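Local coordinates for stage II sporulation E family protein (Thermanaerovibrio acidaminovorans, PDB 3RNR) that is of unknown function but belongs to the PP2C family and is probably a metal-dependent protein phosphatase that removes phosphate from serine or threonine residues, at residues B[116-119]-B[123-126]; B[48-53]-B[140-145]. All blocks are in the same frame, centred on the assembly; numbering follows the deposited sequence. Where two conformers were deposited one is given.

Contact 1 (B[116-119]-B[123-126]); sequences EMVL and GPVP
Met117 and Val125 make the first of two apolar meetings between the last turn of helix 113-119 and the chain that returns past it. CG of Met117 lies 3.7 Å from CG2 of Val125, and the two side chains run obliquely past one another. Because CG of Met117 is turned beside its own backbone N (chi1 -56°) and the chain bends again at chi2 and chi3, the selenium and terminal methyl of this selenomethionine lead away from 123-126; the touching is done by the root of the side chain, not by its end. In the second meeting, CG2 of Val118 lies 4.2 Å from both CB and CD of Pro124.

The helix ends and a short three-residue loop brings the chain back; it then continues as an extended, proline-containing segment inside the PP2C-family region, far from the centre of the molecule.

Side chain against backbone supplies the other kind of contact. CB of Met117 sits 3.4 Å from the carbonyl O of Gly123, while CG2 of Val118 packs on the Gly123-Pro124 peptide link, 3.6 Å from N of Pro124. No hydrogen bond joins 116-119 to 123-126. A polar tie comes from one turn earlier in the helix, where N of Val125 is hydrogen-bonded to OG of Ser114, and the side chain of Val125 also reaches Val113. Gly123, Pro124 and Val118 are exposed in the assembly, and Met117, Val118 and Val125 also touch a crystal neighbour, which may influence their conformations.

Contact 2 (B[48-53]-B[140-145]); sequences DAVLAA and ENLTEI
Val50 is the buried member of this contact, and on helix 46-63 its CB is directed toward the loop 140-145. Its CG1 methyl, set anti to the backbone N (chi1 164°), is the branch that reaches across and touches two residues. CD2 of Leu142 lies 4.1 Å from CG1 of Val50, the two side chains crossing at about a right angle. Ile145 instead meets Val50 end-on, tip to tip, with its CD1 4.2 Å from the same CG1 and its CG2 at a similar distance, so that the valine methyl faces both branches of the isoleucine.

Leu51, the next residue along the helix, leaves the backbone in another direction, but its end swings nearer to the loop. CD2 of Leu51 approaches CD1 of Ile145 to 3.8 Å, crossing it nearly perpendicularly on the solvent-exposed side of the contact. Ile145 CD1 therefore lies against consecutive helix residues, one buried and one exposed. The helical backbone continues regularly, with N of Ala52 hydrogen-bonded to O of Asp48 at 2.9 Å.

Between the two segments the contact is wholly apolar. Strand 85-91 supplies a common floor, since Val91 touches Val50, Leu142 and Ile145; Met74 and Val76 of strand 72-80 also meet Val50, and Ile137 lies against both Val50 and Ala53. The result is the edge of a helix-on-sheet interface in the alpha-beta-beta-alpha sandwich of the PP2C family, where helix 46-63 packs on the antiparallel sheet, closed here by the loop leading into strand 146-153, at one edge of that sheet.

Overall arrangement
From the N terminus, the chain passes through strands 2-7 and 10-18 and helix 25-41 before entering helix 46-63, where contact 2 begins. It then runs through strands 72-80 to 103-106 and reaches helix 113-119. Contact 1 closes a short local loop there, between 116-119 and 123-126. Further on, 140-145 packs against helix 46-63 and completes contact 2, so the small loop is enclosed by the large one and the two do not cross. Their centres lie about 22 Å apart. Contact 1 folds a peripheral excursion back on itself, whereas contact 2 ties the end of that excursion to the helical layer before strand 146-153.

Contact 1 (B[116-119]-B[123-126])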
loop_
_atom_site.group_PDB
_atom_site.type_symbol
_atom_site.label_atom_id
_atom_site.label_comp_id
_atom_site.label_asym_id
_atom_site.label_seq_id
_atom_site.Cartn_x
_atom_site.Cartn_y
_atom_site.Cartn_z
ATOM N N GLU B 116 7.830 -18.859 -23.186
ATOM C CA GLU B 116 9.167 -19.445 -23.187
ATOM C C GLU B 116 9.528 -20.071 -24.551
ATOM O O GLU B 116 10.622 -19.841 -25.079
ATOM C CB GLU B 116 9.293 -20.471 -22.061
ATOM C CG GLU B 116 10.723 -20.894 -21.784
ATOM C CD GLU B 116 10.793 -22.068 -20.841
ATOM O OE1 GLU B 116 9.803 -22.816 -20.745
ATOM O OE2 GLU B 116 11.834 -22.247 -20.196
HETATM N N MSE B 117 8.620 -20.849 -25.135
HETATM C CA MSE B 117 8.894 -21.420 -26.463
HETATM C C MSE B 117 9.053 -20.317 -27.515
HETATM O O MSE B 117 9.937 -20.380 -28.364
HETATM C CB MSE B 117 7.779 -22.395 -26.901
HETATM C CG MSE B 117 7.519 -23.524 -25.933
HETATM SE SE MSE B 117 9.094 -24.690 -25.697
HETATM C CE MSE B 117 9.939 -23.850 -24.139
ATOM N N VAL B 118 8.193 -19.303 -27.471
ATOM C CA VAL B 118 8.321 -18.210 -28.432
ATOM C C VAL B 118 9.652 -17.462 -28.254
ATOM O O VAL B 118 10.312 -17.116 -29.229
ATOM C CB VAL B 118 7.106 -17.258 -28.384
ATOM C CG1 VAL B 118 7.351 -16.004 -29.240
ATOM C CG2 VAL B 118 5.867 -18.000 -28.875
ATOM N N LEU B 119 10.044 -17.211 -27.011
ATOM C CA LEU B 119 11.325 -16.558 -26.750
ATOM C C LEU B 119 12.483 -17.353 -27.351
ATOM O O LEU B 119 13.485 -16.780 -27.776
ATOM C CB LEU B 119 11.556 -16.375 -25.248
ATOM C CG LEU B 119 10.808 -15.212 -24.605
ATOM C CD1 LEU B 119 10.812 -15.353 -23.079
ATOM C CD2 LEU B 119 11.419 -13.874 -25.043
ATOM N N GLY B 123 7.203 -21.733 -31.825
ATOM C CA GLY B 123 5.843 -21.221 -31.873
ATOM C C GLY B 123 5.173 -21.256 -30.512
ATOM O O GLY B 123 5.706 -21.826 -29.559
ATOM N N PRO B 124 3.987 -20.660 -30.420
ATOM C CA PRO B 124 3.231 -20.627 -29.170
ATOM C C PRO B 124 2.667 -21.993 -28.793
ATOM O O PRO B 124 2.593 -22.913 -29.618
ATOM C CB PRO B 124 2.089 -19.662 -29.488
ATOM C CG PRO B 124 1.910 -19.776 -30.947
ATOM C CD PRO B 124 3.280 -19.968 -31.510
ATOM N N VAL B 125 2.273 -22.101 -27.533
ATOM C CA VAL B 125 1.591 -23.268 -26.998
ATOM C C VAL B 125 0.225 -22.804 -26.475
ATOM O O VAL B 125 0.103 -22.424 -25.314
ATOM C CB VAL B 125 2.405 -23.868 -25.823
ATOM C CG1 VAL B 125 1.781 -25.179 -25.352
ATOM C CG2 VAL B 125 3.864 -24.075 -26.234
ATOM N N PRO B 126 -0.803 -22.808 -27.339
ATOM C CA PRO B 126 -2.113 -22.251 -26.962
ATOM C C PRO B 126 -2.786 -23.026 -25.843
ATOM O O PRO B 126 -2.487 -24.205 -25.644
ATOM C CB PRO B 126 -2.943 -22.400 -28.245
ATOM C CG PRO B 126 -1.925 -22.473 -29.345
ATOM C CD PRO B 126 -0.788 -23.261 -28.740
#

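Contact 2 (B[48-53]-B[140-145])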
loop_
_atom_site.group_PDB
_atom_site.type_symbol
_atom_site.label_atom_id
_atom_site.label_comp_id
_atom_site.label_asym_id
_atom_site.label_seq_id
_atom_site.Cartn_x
_atom_site.Cartn_y
_atom_site.Cartn_z
ATOM N N ASP B 48 14.145 -3.747 -7.706
ATOM C CA ASP B 48 14.622 -4.006 -6.357
ATOM C C ASP B 48 13.522 -4.609 -5.485
ATOM O O ASP B 48 13.778 -5.466 -4.638
ATOM C CB ASP B 48 15.125 -2.721 -5.703
ATOM C CG ASP B 48 16.424 -2.229 -6.316
ATOM O OD1 ASP B 48 17.196 -3.051 -6.848
ATOM O OD2 ASP B 48 16.664 -1.014 -6.264
ATOM N N ALA B 49 12.298 -4.137 -5.681
ATOM C CA ALA B 49 11.173 -4.651 -4.898
ATOM C C ALA B 49 10.929 -6.127 -5.238
ATOM O O ALA B 49 10.697 -6.951 -4.353
ATOM C CB ALA B 49 9.916 -3.808 -5.144
ATOM N N VAL B 50 10.986 -6.460 -6.521
ATOM C CA VAL B 50 10.874 -7.857 -6.942
ATOM C C VAL B 50 12.001 -8.713 -6.355
ATOM O O VAL B 50 11.760 -9.795 -5.838
ATOM C CB VAL B 50 10.873 -7.992 -8.489
ATOM C CG1 VAL B 50 11.156 -9.449 -8.905
ATOM C CG2 VAL B 50 9.531 -7.532 -9.047
ATOM N N LEU B 51 13.226 -8.212 -6.405
ATOM C CA LEU B 51 14.363 -8.967 -5.883
ATOM C C LEU B 51 14.252 -9.174 -4.372
ATOM O O LEU B 51 14.605 -10.235 -3.863
ATOM C CB LEU B 51 15.688 -8.283 -6.249
ATOM C CG LEU B 51 15.979 -8.255 -7.758
ATOM C CD1 LEU B 51 17.256 -7.449 -8.056
ATOM C CD2 LEU B 51 16.098 -9.677 -8.327
ATOM N N ALA B 52 13.757 -8.171 -3.651
ATOM C CA ALA B 52 13.523 -8.347 -2.215
ATOM C C ALA B 52 12.400 -9.365 -1.929
ATOM O O ALA B 52 12.520 -10.213 -1.029
ATOM C CB ALA B 52 13.244 -6.994 -1.528
ATOM N N ALA B 53 11.311 -9.279 -2.681
ATOM C CA ALA B 53 10.236 -10.270 -2.583
ATOM C C ALA B 53 10.772 -11.684 -2.812
ATOM O O ALA B 53 10.451 -12.614 -2.072
ATOM C CB ALA B 53 9.110 -9.952 -3.587
ATOM N N GLU B 140 13.402 -21.536 -7.408
ATOM C CA GLU B 140 14.716 -21.830 -6.834
ATOM C C GLU B 140 15.804 -20.826 -7.243
ATOM O O GLU B 140 16.615 -20.402 -6.425
ATOM C CB GLU B 140 15.146 -23.269 -7.150
ATOM C CG GLU B 140 16.536 -23.601 -6.657
ATOM C CD GLU B 140 16.954 -25.016 -7.008
ATOM O OE1 GLU B 140 18.164 -25.238 -7.227
ATOM O OE2 GLU B 140 16.075 -25.903 -7.060
ATOM N N ASN B 141 15.829 -20.465 -8.517
ATOM C CA ASN B 141 16.756 -19.454 -9.012
ATOM C C ASN B 141 15.984 -18.502 -9.919
ATOM O O ASN B 141 15.551 -18.915 -10.982
ATOM C CB ASN B 141 17.862 -20.164 -9.813
ATOM C CG ASN B 141 18.950 -19.222 -10.289
ATOM O OD1 ASN B 141 19.156 -18.147 -9.721
ATOM N ND2 ASN B 141 19.665 -19.631 -11.339
ATOM N N LEU B 142 15.846 -17.226 -9.559
ATOM C CA LEU B 142 14.956 -16.386 -10.352
ATOM C C LEU B 142 15.817 -15.732 -11.419
ATOM O O LEU B 142 16.676 -14.910 -11.116
ATOM C CB LEU B 142 14.332 -15.310 -9.447
ATOM C CG LEU B 142 13.515 -14.217 -10.127
ATOM C CD1 LEU B 142 12.284 -14.851 -10.773
ATOM C CD2 LEU B 142 13.105 -13.077 -9.146
ATOM N N THR B 143 15.681 -16.192 -12.656
ATOM C CA THR B 143 16.397 -15.562 -13.764
ATOM C C THR B 143 15.577 -14.718 -14.723
ATOM O O THR B 143 16.132 -13.944 -15.495
ATOM C CB THR B 143 17.076 -16.634 -14.601
ATOM O OG1 THR B 143 16.078 -17.556 -15.055
ATOM C CG2 THR B 143 18.096 -17.387 -13.754
ATOM N N GLU B 144 14.259 -14.807 -14.635
ATOM C CA GLU B 144 13.429 -14.170 -15.653
ATOM C C GLU B 144 12.492 -13.189 -14.988
ATOM O O GLU B 144 11.553 -13.595 -14.308
ATOM C CB GLU B 144 12.609 -15.214 -16.440
ATOM C CG GLU B 144 13.457 -16.229 -17.222
ATOM C CD GLU B 144 14.435 -15.564 -18.185
ATOM O OE1 GLU B 144 14.000 -14.726 -19.012
ATOM O OE2 GLU B 144 15.645 -15.878 -18.112
ATOM N N ILE B 145 12.732 -11.903 -15.228
ATOM C CA ILE B 145 11.896 -10.840 -14.702
ATOM C C ILE B 145 11.582 -9.902 -15.852
ATOM O O ILE B 145 12.483 -9.493 -16.570
ATOM C CB ILE B 145 12.641 -10.033 -13.615
ATOM C CG1 ILE B 145 13.184 -10.984 -12.541
ATOM C CG2 ILE B 145 11.705 -8.954 -13.028
ATOM C CD1 ILE B 145 14.197 -10.362 -11.591
#